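Local coordinates for putative DNA-binding protein (PDB 3HWU) that is of unknown function but carries a plant and prokaryote conserved (PCC, DUF296) domain and may bind DNA, at residues 20-26 and 110-116; 29-34 and 87-91; 44-49 and 73-77. The contacts are given in a common frame with arbitrary orientation. Residue numbers count along the deposited sequence, not the author numbering.

Contact 1. Residues 20-26 and 110-116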
loop_
_atom_site.group_PDB
_atom_site.type_symbol
_atom_site.label_atom_id
_atom_site.label_comp_id
_atom_site.label_asym_id
_atom_site.label_seq_id
_atom_site.Cartn_x
_atom_site.Cartn_y
_atom_site.Cartn_z
ATOM N N ARG A 20 13.013 -14.728 -1.143
ATOM C CA ARG A 20 14.439 -14.601 -1.281
ATOM C C ARG A 20 14.869 -14.646 -2.744
ATOM O O ARG A 20 14.063 -14.887 -3.634
ATOM C CB ARG A 20 15.089 -15.739 -0.473
ATOM C CG ARG A 20 14.598 -15.840 0.937
ATOM C CD ARG A 20 15.082 -14.671 1.732
ATOM N NE ARG A 20 16.514 -14.762 1.859
ATOM C CZ ARG A 20 17.112 -15.434 2.826
ATOM N NH1 ARG A 20 16.387 -16.028 3.765
ATOM N NH2 ARG A 20 18.420 -15.487 2.833
ATOM N N HIS A 21 16.143 -14.370 -2.988
ATOM C CA HIS A 21 16.715 -14.323 -4.325
ATOM C C HIS A 21 16.203 -15.463 -5.206
ATOM O O HIS A 21 16.273 -16.645 -4.830
ATOM C CB HIS A 21 18.238 -14.451 -4.143
ATOM C CG HIS A 21 19.064 -14.292 -5.384
ATOM N ND1 HIS A 21 18.608 -13.740 -6.562
ATOM C CD2 HIS A 21 20.382 -14.537 -5.579
ATOM C CE1 HIS A 21 19.588 -13.716 -7.450
ATOM N NE2 HIS A 21 20.675 -14.183 -6.875
ATOM N N GLY A 22 15.673 -15.090 -6.374
ATOM C CA GLY A 22 15.217 -16.018 -7.377
ATOM C C GLY A 22 13.772 -16.458 -7.226
ATOM O O GLY A 22 13.250 -17.073 -8.128
ATOM N N ASP A 23 13.113 -16.141 -6.108
ATOM C CA ASP A 23 11.725 -16.597 -5.916
ATOM C C ASP A 23 10.762 -15.867 -6.852
ATOM O O ASP A 23 10.792 -14.648 -6.981
ATOM C CB ASP A 23 11.262 -16.388 -4.473
ATOM C CG ASP A 23 11.918 -17.314 -3.468
ATOM O OD1 ASP A 23 12.456 -18.379 -3.877
ATOM O OD2 ASP A 23 11.821 -17.052 -2.230
ATOM N N ASN A 24 9.855 -16.645 -7.423
ATOM C CA ASN A 24 8.797 -16.159 -8.259
ATOM C C ASN A 24 7.625 -15.737 -7.366
ATOM O O ASN A 24 7.018 -16.572 -6.701
ATOM C CB ASN A 24 8.347 -17.243 -9.247
ATOM C CG ASN A 24 7.260 -16.749 -10.164
ATOM O OD1 ASN A 24 6.210 -16.330 -9.685
ATOM N ND2 ASN A 24 7.514 -16.731 -11.488
ATOM N N VAL A 25 7.366 -14.443 -7.302
ATOM C CA VAL A 25 6.504 -13.914 -6.219
ATOM C C VAL A 25 5.060 -14.396 -6.309
ATOM O O VAL A 25 4.494 -14.887 -5.324
ATOM C CB VAL A 25 6.602 -12.387 -6.188
ATOM C CG1 VAL A 25 5.596 -11.770 -5.159
ATOM C CG2 VAL A 25 8.047 -11.921 -5.852
ATOM N N LEU A 26 4.429 -14.249 -7.472
ATOM C CA LEU A 26 3.022 -14.652 -7.537
ATOM C C LEU A 26 2.883 -16.166 -7.388
ATOM O O LEU A 26 1.928 -16.635 -6.799
ATOM C CB LEU A 26 2.288 -14.136 -8.783
ATOM C CG LEU A 26 2.389 -12.604 -9.004
ATOM C CD1 LEU A 26 1.524 -12.268 -10.204
ATOM C CD2 LEU A 26 1.953 -11.812 -7.809
ATOM N N GLY A 110 3.861 -11.113 -13.616
ATOM C CA GLY A 110 4.839 -11.977 -12.945
ATOM C C GLY A 110 6.021 -11.141 -12.480
ATOM O O GLY A 110 6.235 -10.027 -12.970
ATOM N N LEU A 111 6.740 -11.644 -11.488
ATOM C CA LEU A 111 7.907 -10.963 -10.972
ATOM C C LEU A 111 8.741 -11.927 -10.152
ATOM O O LEU A 111 8.210 -12.888 -9.568
ATOM C CB LEU A 111 7.545 -9.684 -10.185
ATOM C CG LEU A 111 6.778 -9.826 -8.880
ATOM C CD1 LEU A 111 6.633 -8.459 -8.186
ATOM C CD2 LEU A 111 5.371 -10.452 -9.034
ATOM N N THR A 112 10.047 -11.656 -10.190
ATOM C CA THR A 112 11.065 -12.514 -9.619
ATOM C C THR A 112 11.982 -11.684 -8.725
ATOM O O THR A 112 12.501 -10.654 -9.158
ATOM C CB THR A 112 11.905 -13.205 -10.711
ATOM O OG1 THR A 112 11.038 -13.953 -11.570
ATOM C CG2 THR A 112 12.947 -14.132 -10.115
ATOM N N VAL A 113 12.194 -12.154 -7.491
ATOM C CA VAL A 113 13.071 -11.472 -6.552
ATOM C C VAL A 113 14.510 -11.499 -7.080
ATOM O O VAL A 113 15.003 -12.561 -7.526
ATOM C CB VAL A 113 13.035 -12.130 -5.170
ATOM C CG1 VAL A 113 13.956 -11.468 -4.157
ATOM C CG2 VAL A 113 11.572 -12.182 -4.631
ATOM N N GLY A 114 15.176 -10.353 -6.987
ATOM C CA GLY A 114 16.558 -10.218 -7.407
ATOM C C GLY A 114 17.524 -10.370 -6.272
ATOM O O GLY A 114 17.333 -11.185 -5.358
ATOM N N THR A 115 18.580 -9.577 -6.313
ATOM C CA THR A 115 19.558 -9.648 -5.224
ATOM C C THR A 115 19.025 -8.831 -4.019
ATOM O O THR A 115 19.415 -7.701 -3.734
ATOM C CB THR A 115 20.903 -9.199 -5.687
ATOM O OG1 THR A 115 20.772 -7.886 -6.165
ATOM C CG2 THR A 115 21.462 -10.114 -6.807
ATOM N N GLY A 116 18.075 -9.443 -3.333
ATOM C CA GLY A 116 17.304 -8.766 -2.298
ATOM C C GLY A 116 16.320 -9.747 -1.726
ATOM O O GLY A 116 16.571 -10.967 -1.699
HETATM O O HOH W 1 17.575 -13.296 -0.618
#
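V25 packs its isopropyl group over two residues of strand 103-114, with CG2 3.7 Å from CG2 of V113 and CB 3.7 Å from CD2 of L111. L26, the next residue of the helix, adds a third apolar approach, its CG 3.7 Å from CD2 of L111. Beside this packing the two backbones run alongside each other with a single bridge, N24 against T112, and three hydrogen bonds tie them. G22 N donates to V113 O (2.9 Å), V113 N to D23 O (2.9 Å) and V25 N to L111 O (2.9 Å), the last anchoring the first turn of the helix. N24 occupies the N-cap, its OD1 accepting from the backbone N of Q27. The loop is shaped by a type II turn from R20 to D23, which puts G22 at positive phi; a hydrogen bond from R20 N to D23 OD2 (2.8 Å) braces it, while D23 also forms a salt bridge with K7. At the turn end, one water accepts from R20 NE (3.1 Å) and H21 N (3.0 Å) and donates to G116 O (2.8 Å), bridging the loop to the corner where T115 centres an inverse gamma turn. The R20 guanidinium goes on to form a salt bridge with D134 of the second subunit, and T115 packs on F59 of that subunit. Main-chain hydrogen bonds thus run the length of the contact and fix the loop to the strand, while V25, L26, L111 and V113 pack the start of the helix on the sheet.

Contact 2. Residues 29-34 and 87-91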
loop_
_atom_site.group_PDB
_atom_site.type_symbol
_atom_site.label_atom_id
_atom_site.label_comp_id
_atom_site.label_asym_id
_atom_site.label_seq_id
_atom_site.Cartn_x
_atom_site.Cartn_y
_atom_site.Cartn_z
ATOM N N LEU A 29 2.951 -16.987 -3.767
ATOM C CA LEU A 29 1.639 -16.676 -3.167
ATOM C C LEU A 29 0.575 -17.732 -3.510
ATOM O O LEU A 29 -0.243 -18.101 -2.660
ATOM C CB LEU A 29 1.178 -15.289 -3.606
ATOM C CG LEU A 29 1.891 -14.144 -2.868
ATOM C CD1 LEU A 29 1.709 -12.825 -3.646
ATOM C CD2 LEU A 29 1.391 -14.021 -1.406
ATOM N N GLU A 30 0.589 -18.210 -4.756
ATOM C CA GLU A 30 -0.252 -19.345 -5.123
ATOM C C GLU A 30 0.035 -20.551 -4.255
ATOM O O GLU A 30 -0.896 -21.232 -3.787
ATOM C CB GLU A 30 -0.039 -19.714 -6.583
ATOM C CG GLU A 30 -0.535 -18.653 -7.574
ATOM C CD GLU A 30 -0.066 -18.826 -9.030
ATOM O OE1 GLU A 30 0.787 -19.683 -9.306
ATOM O OE2 GLU A 30 -0.557 -18.033 -9.872
ATOM N N GLN A 31 1.325 -20.856 -4.054
ATOM C CA GLN A 31 1.667 -21.997 -3.217
ATOM C C GLN A 31 1.246 -21.806 -1.745
ATOM O O GLN A 31 0.830 -22.772 -1.085
ATOM C CB GLN A 31 3.175 -22.287 -3.324
ATOM C CG GLN A 31 3.532 -23.638 -2.693
ATOM C CD GLN A 31 2.935 -24.781 -3.456
ATOM O OE1 GLN A 31 2.901 -24.766 -4.700
ATOM N NE2 GLN A 31 2.413 -25.774 -2.731
ATOM N N LEU A 32 1.393 -20.595 -1.202
ATOM C CA LEU A 32 0.905 -20.341 0.139
ATOM C C LEU A 32 -0.619 -20.599 0.219
ATOM O O LEU A 32 -1.124 -21.189 1.186
ATOM C CB LEU A 32 1.210 -18.887 0.530
ATOM C CG LEU A 32 0.758 -18.472 1.938
ATOM C CD1 LEU A 32 1.607 -19.045 3.024
ATOM C CD2 LEU A 32 0.752 -16.925 2.051
ATOM N N ALA A 33 -1.335 -20.125 -0.789
ATOM C CA ALA A 33 -2.795 -20.332 -0.828
ATOM C C ALA A 33 -3.154 -21.821 -0.783
ATOM O O ALA A 33 -4.071 -22.247 -0.058
ATOM C CB ALA A 33 -3.412 -19.633 -2.077
ATOM N N ARG A 34 -2.428 -22.612 -1.572
ATOM C CA ARG A 34 -2.658 -24.043 -1.596
ATOM C C ARG A 34 -2.200 -24.751 -0.312
ATOM O O ARG A 34 -2.930 -25.629 0.173
ATOM C CB ARG A 34 -1.996 -24.675 -2.824
ATOM C CG ARG A 34 -2.605 -24.402 -4.175
ATOM C CD ARG A 34 -1.959 -25.330 -5.228
ATOM N NE ARG A 34 -0.559 -24.973 -5.424
ATOM C CZ ARG A 34 -0.150 -24.065 -6.297
ATOM N NH1 ARG A 34 -1.033 -23.479 -7.097
ATOM N NH2 ARG A 34 1.135 -23.757 -6.392
ATOM N N LYS A 87 -8.202 -23.355 -8.659
ATOM C CA LYS A 87 -6.794 -22.969 -8.596
ATOM C C LYS A 87 -6.688 -21.592 -7.970
ATOM O O LYS A 87 -7.603 -20.778 -8.121
ATOM C CB LYS A 87 -6.197 -22.895 -9.997
ATOM C CG LYS A 87 -6.263 -24.257 -10.745
ATOM C CD LYS A 87 -5.523 -24.203 -12.067
ATOM C CE LYS A 87 -6.281 -23.451 -13.091
ATOM N N PRO A 88 -5.571 -21.332 -7.287
ATOM C CA PRO A 88 -5.418 -19.985 -6.752
ATOM C C PRO A 88 -5.385 -18.954 -7.852
ATOM O O PRO A 88 -4.791 -19.182 -8.903
ATOM C CB PRO A 88 -4.092 -20.032 -5.990
ATOM C CG PRO A 88 -3.647 -21.381 -6.005
ATOM C CD PRO A 88 -4.437 -22.189 -6.971
ATOM N N SER A 89 -5.988 -17.816 -7.568
ATOM C CA SER A 89 -6.125 -16.716 -8.512
ATOM C C SER A 89 -5.671 -15.442 -7.846
ATOM O O SER A 89 -6.370 -14.880 -6.995
ATOM C CB SER A 89 -7.569 -16.586 -8.969
ATOM O OG SER A 89 -7.747 -15.507 -9.857
ATOM N N ILE A 90 -4.404 -15.085 -8.109
ATOM C CA ILE A 90 -3.772 -13.923 -7.469
ATOM C C ILE A 90 -4.038 -12.712 -8.370
ATOM O O ILE A 90 -3.835 -12.739 -9.587
ATOM C CB ILE A 90 -2.243 -14.135 -7.282
ATOM C CG1 ILE A 90 -1.879 -15.421 -6.567
ATOM C CG2 ILE A 90 -1.597 -12.988 -6.533
ATOM C CD1 ILE A 90 -2.514 -15.633 -5.226
ATOM N N HIS A 91 -4.453 -11.610 -7.779
ATOM C CA HIS A 91 -4.683 -10.348 -8.461
ATOM C C HIS A 91 -3.778 -9.356 -7.780
ATOM O O HIS A 91 -3.979 -9.022 -6.605
ATOM C CB HIS A 91 -6.134 -9.904 -8.319
ATOM C CG HIS A 91 -6.447 -8.648 -9.028
ATOM N ND1 HIS A 91 -7.575 -7.893 -8.770
ATOM C CD2 HIS A 91 -5.772 -8.004 -10.007
ATOM C CE1 HIS A 91 -7.590 -6.859 -9.594
ATOM N NE2 HIS A 91 -6.506 -6.908 -10.356
HETATM O O HOH W 2 -2.857 -16.572 -9.986
#
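P88 and I90, two residues apart on the strand, both point their CB toward the helix and give up most of the surface buried here, with E30 as their main partner. The P88 ring fits against the helix backbone and the residues beside it: CG lies 3.5 Å from E30 O and 3.5 Å from R34 NH1, and CB is 4.0 Å from A33 CB. I90 takes the preceding turn, where its CG1 meets E30 CG at 3.6 Å and its CD1 reaches L29 CB at 4.0 Å. The methylenes of E30 therefore pack on the strand, while its carboxylate is linked to the strand through a water: OE2 accepts from it (2.7 Å), and it accepts from I90 N (2.9 Å). The helix and strand segments cross at 135°, their axes 8.2 Å apart at closest. Helix 25-35 thus lies across one face of the large antiparallel sheet, where I81 of strand 72-84 touches both A33 and I90, and F43 of strand 40-49 lies against L29 and I90.

Contact 3. Residues 44-49 and 73-77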
loop_
_atom_site.group_PDB
_atom_site.type_symbol
_atom_site.label_atom_id
_atom_site.label_comp_id
_atom_site.label_asym_id
_atom_site.label_seq_id
_atom_site.Cartn_x
_atom_site.Cartn_y
_atom_site.Cartn_z
ATOM N N VAL A 44 -0.160 -6.720 0.945
ATOM C CA VAL A 44 0.719 -5.654 0.478
ATOM C C VAL A 44 2.168 -6.147 0.611
ATOM O O VAL A 44 2.439 -7.102 1.330
ATOM C CB VAL A 44 0.572 -4.325 1.251
ATOM C CG1 VAL A 44 -0.820 -3.689 0.989
ATOM C CG2 VAL A 44 0.792 -4.501 2.734
ATOM N N GLY A 45 3.103 -5.543 -0.112
ATOM C CA GLY A 45 4.480 -5.942 -0.003
ATOM C C GLY A 45 5.463 -4.972 -0.632
ATOM O O GLY A 45 5.055 -4.004 -1.268
ATOM N N ILE A 46 6.756 -5.257 -0.420
ATOM C CA ILE A 46 7.865 -4.481 -0.972
ATOM C C ILE A 46 8.980 -5.463 -1.295
ATOM O O ILE A 46 8.987 -6.603 -0.821
ATOM C CB ILE A 46 8.440 -3.401 -0.018
ATOM C CG1 ILE A 46 8.878 -3.987 1.342
ATOM C CG2 ILE A 46 7.444 -2.276 0.156
ATOM C CD1 ILE A 46 9.692 -3.041 2.227
ATOM N N GLY A 47 9.925 -5.039 -2.129
ATOM C CA GLY A 47 11.133 -5.858 -2.328
ATOM C C GLY A 47 11.976 -5.354 -3.472
ATOM O O GLY A 47 11.758 -4.239 -3.918
ATOM N N PHE A 48 12.922 -6.152 -3.932
ATOM C CA PHE A 48 13.809 -5.821 -5.043
ATOM C C PHE A 48 13.735 -6.959 -6.038
ATOM O O PHE A 48 13.926 -8.115 -5.651
ATOM C CB PHE A 48 15.261 -5.656 -4.593
ATOM C CG PHE A 48 16.184 -5.255 -5.693
ATOM C CD1 PHE A 48 16.137 -3.984 -6.188
ATOM C CD2 PHE A 48 17.010 -6.166 -6.246
ATOM C CE1 PHE A 48 16.987 -3.614 -7.244
ATOM C CE2 PHE A 48 17.881 -5.824 -7.272
ATOM C CZ PHE A 48 17.836 -4.586 -7.775
HETATM N N MSE A 49 13.395 -6.614 -7.281
HETATM C CA MSE A 49 13.093 -7.595 -8.336
HETATM C C MSE A 49 14.142 -7.632 -9.444
HETATM O O MSE A 49 14.501 -6.604 -9.998
HETATM C CB MSE A 49 11.767 -7.251 -8.965
HETATM C CG MSE A 49 10.590 -7.204 -7.979
HETATM SE SE MSE A 49 10.291 -8.856 -7.061
HETATM C CE MSE A 49 9.674 -8.083 -5.427
ATOM N N GLU A 73 13.576 -1.661 -7.689
ATOM C CA GLU A 73 12.920 -1.658 -6.373
ATOM C C GLU A 73 11.418 -1.681 -6.573
ATOM O O GLU A 73 10.906 -0.958 -7.420
ATOM C CB GLU A 73 13.318 -0.419 -5.574
ATOM C CG GLU A 73 14.790 -0.423 -5.070
ATOM C CD GLU A 73 15.055 -1.382 -3.918
ATOM O OE1 GLU A 73 14.194 -2.198 -3.580
ATOM O OE2 GLU A 73 16.161 -1.291 -3.327
HETATM N N MSE A 74 10.723 -2.526 -5.845
HETATM C CA MSE A 74 9.282 -2.530 -5.820
HETATM C C MSE A 74 8.782 -1.733 -4.629
HETATM O O MSE A 74 8.902 -2.143 -3.466
HETATM C CB MSE A 74 8.736 -3.942 -5.770
HETATM C CG MSE A 74 7.235 -3.965 -5.913
HETATM SE SE MSE A 74 6.464 -5.677 -6.102
HETATM C CE MSE A 74 6.707 -6.260 -4.190
ATOM N N ALA A 75 8.380 -0.507 -4.935
ATOM C CA ALA A 75 7.975 0.452 -3.922
ATOM C C ALA A 75 6.692 0.035 -3.195
ATOM O O ALA A 75 6.500 0.334 -2.032
ATOM C CB ALA A 75 7.813 1.870 -4.555
ATOM N N ASN A 76 5.821 -0.690 -3.910
ATOM C CA ASN A 76 4.630 -1.287 -3.304
ATOM C C ASN A 76 4.079 -2.342 -4.211
ATOM O O ASN A 76 4.138 -2.179 -5.420
ATOM C CB ASN A 76 3.549 -0.203 -3.062
ATOM C CG ASN A 76 2.216 -0.833 -2.687
ATOM O OD1 ASN A 76 1.403 -1.130 -3.598
ATOM N ND2 ASN A 76 1.961 -1.088 -1.365
HETATM N N MSE A 77 3.538 -3.382 -3.597
HETATM C CA MSE A 77 2.604 -4.286 -4.238
HETATM C C MSE A 77 1.340 -4.313 -3.385
HETATM O O MSE A 77 1.447 -4.283 -2.150
HETATM C CB MSE A 77 3.226 -5.689 -4.259
HETATM C CG MSE A 77 2.319 -6.779 -4.864
HETATM SE SE MSE A 77 3.241 -8.485 -5.166
HETATM C CE MSE A 77 3.581 -8.977 -3.341
#
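Two pairs of backbone hydrogen bonds hold these antiparallel strands. G45 N donates to M77 O (2.9 Å) and M77 N to G45 O (2.8 Å); further along, M74 N donates to G47 O (2.8 Å), and the return bond from G47 N to M74 O is weak at 3.3 Å. Between the pairs the register slips by one residue, a beta bulge; A75 and N76 both face T95 of strand 87-97, forming a classic bulge on that side. CA-H...O contacts supplement the ladder, the shortest from V44 CA to M77 O (3.1 Å). A CB on G45 would crowd M77 CE, and one on G47 would crowd M49 CE; the bare backbone leaves room for these selenomethionines. M74, also selenomethionine, brings CE to 4.0 Å from G45 C and 3.7 Å from M49 CE. This face continues the apolar core under helix 25-35, where V25 touches M49 and M77. On the other face F48 and E73 form a non-hydrogen-bonded pair, F48 CD1 lying 3.6 Å from E73 CD. There I46, A75 and N76 pack against the second subunit, whose H93 donates from ND1 to M74 O, and N76 meets its counterparts in both other subunits. A bulged central strand pair, core on one side and subunit contacts on the other, fits the trimeric arrangement known for PCC domains.

Overall arrangement
From the N terminus, the chain leaves strand 14-20 through the loop that enters helix 25-35, and both of these parts find partners much later. Contact 3 closes the innermost loop, joining strand 40-49 to its sheet neighbour 72-84. Contact 2 encloses it by returning strand 87-97 to the helix, and contact 1 encloses both when the end of strand 103-114 meets the loop before that helix. The loops therefore nest without crossing. Physically they form one core: L26 of contact 1 touches I90 of contact 2, L29 approaches M77 of contact 3, and L111 packs on M74, while a probable hydrogen bond links G114 N to F48 O (2.9 Å). Contacts 1 and 2 fasten the helix and its preceding loop to the large antiparallel sheet; contact 3 joins two of its strands.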